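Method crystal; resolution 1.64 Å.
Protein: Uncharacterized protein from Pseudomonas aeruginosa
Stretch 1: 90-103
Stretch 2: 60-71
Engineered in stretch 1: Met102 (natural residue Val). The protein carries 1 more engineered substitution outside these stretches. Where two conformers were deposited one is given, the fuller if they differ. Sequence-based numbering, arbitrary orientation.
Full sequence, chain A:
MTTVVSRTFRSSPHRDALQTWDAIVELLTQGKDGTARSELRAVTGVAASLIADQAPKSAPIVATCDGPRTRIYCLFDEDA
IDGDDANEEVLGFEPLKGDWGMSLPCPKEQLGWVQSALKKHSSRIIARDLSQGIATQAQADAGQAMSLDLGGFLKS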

ATOM      1  N   VAL A  90      20.820   2.085  16.710  1.00 22.05           N
ATOM      2  CA  VAL A  90      19.967   3.149  17.219  1.00 19.78           C
ATOM      3  C   VAL A  90      20.564   4.507  16.880  1.00 25.19           C
ATOM      4  O   VAL A  90      21.782   4.696  16.866  1.00 20.84           O
ATOM      5  CB  VAL A  90      19.769   2.994  18.736  1.00 27.77           C
ATOM      6  CG1 VAL A  90      18.953   4.135  19.302  1.00 28.59           C
ATOM      7  CG2 VAL A  90      19.109   1.658  19.047  1.00 26.91           C
ATOM      8  N   LEU A  91      19.692   5.462  16.614  1.00 18.22           N
ATOM      9  CA  LEU A  91      20.109   6.808  16.262  1.00 20.18           C
ATOM     10  C   LEU A  91      20.372   7.609  17.532  1.00 23.61           C
ATOM     11  O   LEU A  91      19.604   7.525  18.498  1.00 26.06           O
ATOM     12  CB  LEU A  91      19.018   7.493  15.421  1.00 19.49           C
ATOM     13  CG  LEU A  91      18.879   6.921  14.010  1.00 19.08           C
ATOM     14  CD1 LEU A  91      17.577   7.419  13.380  1.00 17.96           C
ATOM     15  CD2 LEU A  91      20.032   7.279  13.110  1.00 23.80           C
ATOM     16  N   GLY A  92      21.449   8.400  17.510  1.00 27.32           N
ATOM     17  CA  GLY A  92      21.845   9.170  18.675  1.00 24.63           C
ATOM     18  C   GLY A  92      21.232  10.558  18.751  1.00 32.51           C
ATOM     19  O   GLY A  92      21.910  11.511  19.149  1.00 35.34           O
ATOM     20  N   PHE A  93      19.951  10.675  18.383  1.00 22.42           N
ATOM     21  CA  PHE A  93      19.192  11.919  18.396  1.00 24.27           C
ATOM     22  C   PHE A  93      17.726  11.554  18.182  1.00 31.24           C
ATOM     23  O   PHE A  93      17.402  10.420  17.817  1.00 25.69           O
ATOM     24  CB  PHE A  93      19.668  12.888  17.313  1.00 24.10           C
ATOM     25  CG  PHE A  93      19.646  12.308  15.924  1.00 21.36           C
ATOM     26  CD1 PHE A  93      20.712  11.584  15.440  1.00 22.97           C
ATOM     27  CD2 PHE A  93      18.534  12.489  15.099  1.00 25.82           C
ATOM     28  CE1 PHE A  93      20.690  11.030  14.167  1.00 29.58           C
ATOM     29  CE2 PHE A  93      18.510  11.944  13.827  1.00 22.67           C
ATOM     30  CZ  PHE A  93      19.584  11.215  13.356  1.00 23.54           C
ATOM     31  N   GLU A  94      16.834  12.531  18.420  1.00 27.63           N
ATOM     32  CA  GLU A  94      15.398  12.351  18.184  1.00 26.42           C
ATOM     33  C   GLU A  94      15.108  12.571  16.698  1.00 23.33           C
ATOM     34  O   GLU A  94      15.105  13.717  16.233  1.00 22.57           O
ATOM     35  CB  GLU A  94      14.577  13.314  19.047  1.00 26.65           C
ATOM     36  CG  GLU A  94      13.060  13.214  18.810  1.00 36.79           C
ATOM     37  CD  GLU A  94      12.240  14.176  19.667  1.00 46.38           C
ATOM     38  OE1 GLU A  94      12.806  14.787  20.597  1.00 40.50           O
ATOM     39  OE2 GLU A  94      11.019  14.305  19.427  1.00 45.81           O
ATOM     40  N   PRO A  95      14.876  11.513  15.914  1.00 21.20           N
ATOM     41  CA  PRO A  95      14.983  11.648  14.457  1.00 20.30           C
ATOM     42  C   PRO A  95      13.812  12.386  13.801  1.00 22.51           C
ATOM     43  O   PRO A  95      13.923  12.773  12.631  1.00 23.15           O
ATOM     44  CB  PRO A  95      15.052  10.191  13.983  1.00 18.22           C
ATOM     45  CG  PRO A  95      15.367   9.370  15.176  1.00 26.06           C
ATOM     46  CD  PRO A  95      14.748  10.100  16.328  1.00 26.62           C
ATOM     47  N   LEU A  96      12.693  12.567  14.493  1.00 19.77           N
ATOM     48  CA  LEU A  96      11.575  13.338  13.956  1.00 21.77           C
ATOM     49  C   LEU A  96      11.266  14.565  14.818  1.00 21.27           C
ATOM     50  O   LEU A  96      10.139  15.043  14.868  1.00 23.91           O
ATOM     51  CB  LEU A  96      10.341  12.458  13.806  1.00 27.08           C
ATOM     52  CG  LEU A  96      10.492  11.254  12.864  1.00 20.33           C
ATOM     53  CD1 LEU A  96       9.192  10.467  12.802  1.00 25.99           C
ATOM     54  CD2 LEU A  96      10.921  11.651  11.472  1.00 23.01           C
ATOM     55  N   LYS A  97      12.283  15.118  15.455  1.00 22.37           N
ATOM     56  CA  LYS A  97      12.090  16.261  16.338  1.00 23.99           C
ATOM     57  C   LYS A  97      11.511  17.453  15.588  1.00 22.48           C
ATOM     58  O   LYS A  97      11.965  17.796  14.489  1.00 25.05           O
ATOM     59  CB  LYS A  97      13.426  16.627  16.971  1.00 24.29           C
ATOM     60  CG  LYS A  97      13.319  17.697  18.058  1.00 26.85           C
ATOM     61  CD  LYS A  97      14.711  17.923  18.643  1.00 27.42           C
ATOM     62  CE  LYS A  97      14.626  18.684  19.958  1.00 37.66           C
ATOM     63  NZ  LYS A  97      13.824  19.917  19.805  1.00 47.68           N
ATOM     64  N   GLY A  98      10.498  18.081  16.183  1.00 30.01           N
ATOM     65  CA  GLY A  98      10.050  19.365  15.671  1.00 30.14           C
ATOM     66  C   GLY A  98       9.306  19.232  14.366  1.00 24.68           C
ATOM     67  O   GLY A  98       8.463  18.352  14.193  1.00 25.02           O
ATOM     68  N   ASP A  99       9.639  20.118  13.426  1.00 25.94           N
ATOM     69  CA  ASP A  99       8.986  20.208  12.116  1.00 30.57           C
ATOM     70  C   ASP A  99       9.593  19.134  11.213  1.00 23.23           C
ATOM     71  O   ASP A  99      10.521  19.364  10.437  1.00 29.21           O
ATOM     72  CB  ASP A  99       9.157  21.600  11.529  1.00 39.30           C
ATOM     73  CG  ASP A  99       8.518  21.738  10.172  1.00 48.54           C
ATOM     74  OD1 ASP A  99       7.635  20.936   9.842  1.00 37.56           O
ATOM     75  OD2 ASP A  99       8.906  22.653   9.431  1.00 44.21           O
ATOM     76  N   TRP A 100       9.057  17.931  11.330  1.00 20.88           N
ATOM     77  CA  TRP A 100       9.656  16.770  10.694  1.00 21.22           C
ATOM     78  C   TRP A 100       9.004  16.483   9.352  1.00 19.97           C
ATOM     79  O   TRP A 100       7.895  16.937   9.053  1.00 22.77           O
ATOM     80  CB  TRP A 100       9.542  15.542  11.607  1.00 21.32           C
ATOM     81  CG  TRP A 100       8.145  15.063  11.855  1.00 19.85           C
ATOM     82  CD1 TRP A 100       7.299  15.459  12.862  1.00 22.20           C
ATOM     83  CD2 TRP A 100       7.427  14.077  11.093  1.00 18.92           C
ATOM     84  NE1 TRP A 100       6.110  14.783  12.773  1.00 21.67           N
ATOM     85  CE2 TRP A 100       6.154  13.943  11.681  1.00 19.23           C
ATOM     86  CE3 TRP A 100       7.730  13.315   9.958  1.00 21.12           C
ATOM     87  CZ2 TRP A 100       5.204  13.058  11.194  1.00 25.42           C
ATOM     88  CZ3 TRP A 100       6.774  12.449   9.469  1.00 22.37           C
ATOM     89  CH2 TRP A 100       5.533  12.328  10.079  1.00 20.31           C
ATOM     90  N   GLY A 101       9.724  15.722   8.531  1.00 19.16           N
ATOM     91  CA  GLY A 101       9.175  15.246   7.277  1.00 19.17           C
ATOM     92  C   GLY A 101       9.850  13.955   6.898  1.00 25.78           C
ATOM     93  O   GLY A 101      10.879  13.567   7.457  1.00 18.58           O
ATOM     94  N   MET A 102       9.249  13.264   5.935  0.67 18.78           N
ATOM     95  CA  MET A 102       9.808  12.033   5.406  0.67 13.43           C
ATOM     96  C   MET A 102       9.562  11.973   3.909  0.67 19.51           C
ATOM     97  O   MET A 102       8.462  12.282   3.440  0.67 22.03           O
ATOM     98  CB  MET A 102       9.204  10.792   6.070  0.67 19.31           C
ATOM     99  CG  MET A 102       9.684  10.528   7.452  0.67 27.95           C
ATOM    100  SD  MET A 102       9.128   8.937   8.012  0.67 29.60           S
ATOM    101  CE  MET A 102       9.950   7.838   6.843  0.67 24.25           C
ATOM    102  N   SER A 103      10.588  11.563   3.167  1.00 15.93           N
ATOM    103  CA  SER A 103      10.516  11.473   1.713  1.00 15.01           C
ATOM    104  C   SER A 103      10.778  10.035   1.310  1.00 17.45           C
ATOM    105  O   SER A 103      11.882   9.523   1.508  1.00 16.95           O
ATOM    106  CB  SER A 103      11.510  12.411   1.029  1.00 19.21           C
ATOM    107  OG  SER A 103      11.426  12.199  -0.369  1.00 19.23           O
TER
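Stretch 2 60-71: PIVATCDGPRTR

Stretch 2 runs as a strand from Ile61 to Thr64, loops through Cys65 to Pro68, and returns as a second strand from Arg69. Its first strand lies antiparallel to Gly101–Ser103, the N-to-C directions 164° apart and the axes approaching to 4.6 Å. Ile61 packs its CG2 against CE of the engineered Met102 at 3.5 Å. Val62 pairs with Ser103 through two backbone bonds, Val62 N to Ser103 O at 3.0 Å and Ser103 N to Val62 O at 2.8 Å. Ala63 faces Met102 in the non-hydrogen-bonded register, turning its amide to Thr70 instead, and its CB also meets Leu96 CD2 at 4.0 Å. Thr64 closes the ladder on Gly101, with N to O and O to N both 2.9 Å; a CB on Gly101 would sit tight against Thr64 OG1. Beyond the ladder, Cys65 nestles its CB 3.2 Å from Lys97 O, and Asp66 N takes that same carbonyl at 2.8 Å, while a salt bridge, weak as a hydrogen bond, joins Lys97 NZ to Asp66 OD2 at 3.4 Å. Gly67 adopts angles that call for glycine, leading into Pro68, whose CG lies 3.7 Å from the Phe93 ring centroid, over the face. Thr70 OG1 meets the ring edge, 3.3 Å from Phe93 CZ, and a water links this hydroxyl to Pro95 O.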

ATOM      1  N   PRO A  60      17.349   6.551  -0.903  1.00 20.00           N
ATOM      2  CA  PRO A  60      16.984   6.361   0.513  1.00 20.56           C
ATOM      3  C   PRO A  60      15.606   6.909   0.874  1.00 15.95           C
ATOM      4  O   PRO A  60      15.092   7.840   0.266  1.00 16.71           O
ATOM      5  CB  PRO A  60      18.093   7.112   1.266  1.00 22.98           C
ATOM      6  CG  PRO A  60      18.504   8.216   0.291  1.00 18.13           C
ATOM      7  CD  PRO A  60      18.371   7.608  -1.091  1.00 20.48           C
ATOM      8  N   ILE A  61      15.004   6.279   1.878  1.00 17.74           N
ATOM      9  CA  ILE A  61      13.985   6.931   2.691  1.00 15.93           C
ATOM     10  C   ILE A  61      14.671   8.022   3.503  1.00 21.46           C
ATOM     11  O   ILE A  61      15.695   7.773   4.147  1.00 20.27           O
ATOM     12  CB  ILE A  61      13.297   5.907   3.607  1.00 16.30           C
ATOM     13  CG1 ILE A  61      12.535   4.895   2.779  1.00 18.44           C
ATOM     14  CG2 ILE A  61      12.412   6.654   4.595  1.00 18.29           C
ATOM     15  CD1 ILE A  61      12.202   3.605   3.524  1.00 20.08           C
ATOM     16  N   VAL A  62      14.185   9.256   3.403  1.00 16.64           N
ATOM     17  CA  VAL A  62      14.859  10.377   4.062  1.00 16.76           C
ATOM     18  C   VAL A  62      13.958  11.023   5.085  1.00 20.31           C
ATOM     19  O   VAL A  62      12.900  11.552   4.737  1.00 20.44           O
ATOM     20  CB  VAL A  62      15.339  11.434   3.063  1.00 17.59           C
ATOM     21  CG1 VAL A  62      16.083  12.536   3.812  1.00 20.45           C
ATOM     22  CG2 VAL A  62      16.225  10.800   2.004  1.00 23.38           C
ATOM     23  N   ALA A  63      14.397  11.018   6.342  1.00 16.83           N
ATOM     24  CA  ALA A  63      13.724  11.736   7.414  1.00 15.45           C
ATOM     25  C   ALA A  63      14.467  13.041   7.676  1.00 20.69           C
ATOM     26  O   ALA A  63      15.707  13.053   7.706  1.00 19.05           O
ATOM     27  CB  ALA A  63      13.696  10.894   8.689  1.00 20.74           C
ATOM     28  N   THR A  64      13.703  14.129   7.798  1.00 18.63           N
ATOM     29  CA  THR A  64      14.199  15.459   8.140  1.00 19.84           C
ATOM     30  C   THR A  64      13.523  15.928   9.421  1.00 24.10           C
ATOM     31  O   THR A  64      12.394  15.541   9.731  1.00 21.68           O
ATOM     32  CB  THR A  64      13.949  16.462   7.004  1.00 22.85           C
ATOM     33  OG1 THR A  64      12.567  16.481   6.646  1.00 24.70           O
ATOM     34  CG2 THR A  64      14.762  16.106   5.763  1.00 24.23           C
ATOM     35  N   CYS A  65      14.221  16.764  10.184  1.00 24.95           N
ATOM     36  CA  CYS A  65      13.694  17.183  11.478  1.00 23.32           C
ATOM     37  C   CYS A  65      14.497  18.401  11.928  1.00 23.64           C
ATOM     38  O   CYS A  65      15.389  18.866  11.214  1.00 23.27           O
ATOM     39  CB  CYS A  65      13.799  16.065  12.514  1.00 21.71           C
ATOM     40  SG  CYS A  65      15.559  15.716  13.042  1.00 24.81           S
ATOM     41  N   ASP A  66      14.160  18.910  13.114  0.50 26.25           N
ATOM     42  CA  ASP A  66      15.009  19.870  13.833  0.50 29.76           C
ATOM     43  C   ASP A  66      16.201  19.083  14.381  0.50 26.15           C
ATOM     44  O   ASP A  66      16.232  18.638  15.534  0.50 29.81           O
ATOM     45  CB  ASP A  66      14.248  20.562  14.956  0.50 29.60           C
ATOM     46  CG  ASP A  66      15.151  21.400  15.846  0.50 30.63           C
ATOM     47  OD1 ASP A  66      16.243  21.790  15.391  0.50 29.98           O
ATOM     48  OD2 ASP A  66      14.765  21.649  17.012  0.50 27.58           O
ATOM     49  N   GLY A  67      17.178  18.852  13.515  1.00 25.09           N
ATOM     50  CA  GLY A  67      18.292  18.009  13.850  1.00 26.07           C
ATOM     51  C   GLY A  67      18.828  17.325  12.610  1.00 23.03           C
ATOM     52  O   GLY A  67      18.541  17.731  11.476  1.00 26.04           O
ATOM     53  N   PRO A  68      19.591  16.250  12.805  1.00 24.63           N
ATOM     54  CA  PRO A  68      20.226  15.588  11.656  1.00 23.21           C
ATOM     55  C   PRO A  68      19.223  14.955  10.706  1.00 19.73           C
ATOM     56  O   PRO A  68      18.156  14.514  11.106  1.00 22.82           O
ATOM     57  CB  PRO A  68      21.108  14.512  12.303  1.00 27.18           C
ATOM     58  CG  PRO A  68      21.302  14.969  13.728  1.00 24.31           C
ATOM     59  CD  PRO A  68      20.053  15.693  14.098  1.00 26.00           C
ATOM     60  N   ARG A  69      19.603  14.902   9.438  1.00 23.81           N
ATOM     61  CA  ARG A  69      18.867  14.156   8.425  1.00 22.06           C
ATOM     62  C   ARG A  69      19.279  12.700   8.476  1.00 25.87           C
ATOM     63  O   ARG A  69      20.444  12.390   8.743  1.00 22.71           O
ATOM     64  CB  ARG A  69      19.170  14.755   7.052  1.00 25.10           C
ATOM     65  CG  ARG A  69      18.758  13.948   5.875  1.00 37.52           C
ATOM     66  CD  ARG A  69      19.047  14.711   4.578  1.00 45.68           C
ATOM     67  NE  ARG A  69      18.427  16.027   4.594  1.00 42.85           N
ATOM     68  CZ  ARG A  69      18.210  16.769   3.514  1.00 65.73           C
ATOM     69  NH1 ARG A  69      18.567  16.317   2.318  1.00 71.52           N
ATOM     70  NH2 ARG A  69      17.634  17.960   3.630  1.00 66.49           N
ATOM     71  N   THR A  70      18.309  11.802   8.268  1.00 19.69           N
ATOM     72  CA  THR A  70      18.560  10.365   8.296  1.00 18.37           C
ATOM     73  C   THR A  70      18.216   9.802   6.928  1.00 19.24           C
ATOM     74  O   THR A  70      17.080   9.967   6.458  1.00 20.84           O
ATOM     75  CB  THR A  70      17.725   9.661   9.370  1.00 22.00           C
ATOM     76  OG1 THR A  70      17.936  10.283  10.628  1.00 28.50           O
ATOM     77  CG2 THR A  70      18.087   8.176   9.462  1.00 20.68           C
ATOM     78  N   ARG A  71      19.166   9.102   6.320  1.00 15.99           N
ATOM     79  CA  ARG A  71      18.957   8.380   5.072  1.00 19.62           C
ATOM     80  C   ARG A  71      18.856   6.892   5.376  1.00 22.63           C
ATOM     81  O   ARG A  71      19.767   6.323   5.996  1.00 21.71           O
ATOM     82  CB  ARG A  71      20.121   8.641   4.107  1.00 21.39           C
ATOM     83  CG  ARG A  71      20.138  10.029   3.539  1.00 21.35           C
ATOM     84  CD  ARG A  71      21.403  10.289   2.696  1.00 26.85           C
ATOM     85  NE  ARG A  71      21.336  11.598   2.060  1.00 50.37           N
ATOM     86  CZ  ARG A  71      22.329  12.147   1.371  1.00 78.96           C
ATOM     87  NH1 ARG A  71      23.475  11.495   1.227  1.00 81.89           N
ATOM     88  NH2 ARG A  71      22.178  13.347   0.832  1.00 70.59           N
TER
HETATM   89  O   HOH W   1      11.521  18.536   7.847  1.00 36.61           O
HETATM   90  O   HOH W   2      16.869  15.774  16.576  1.00 25.24           O
HETATM   91  O   HOH W   3      12.103  21.505  17.953  1.00 42.68           O
HETATM   92  O   HOH W   4      16.287  12.442  11.002  1.00 21.45           O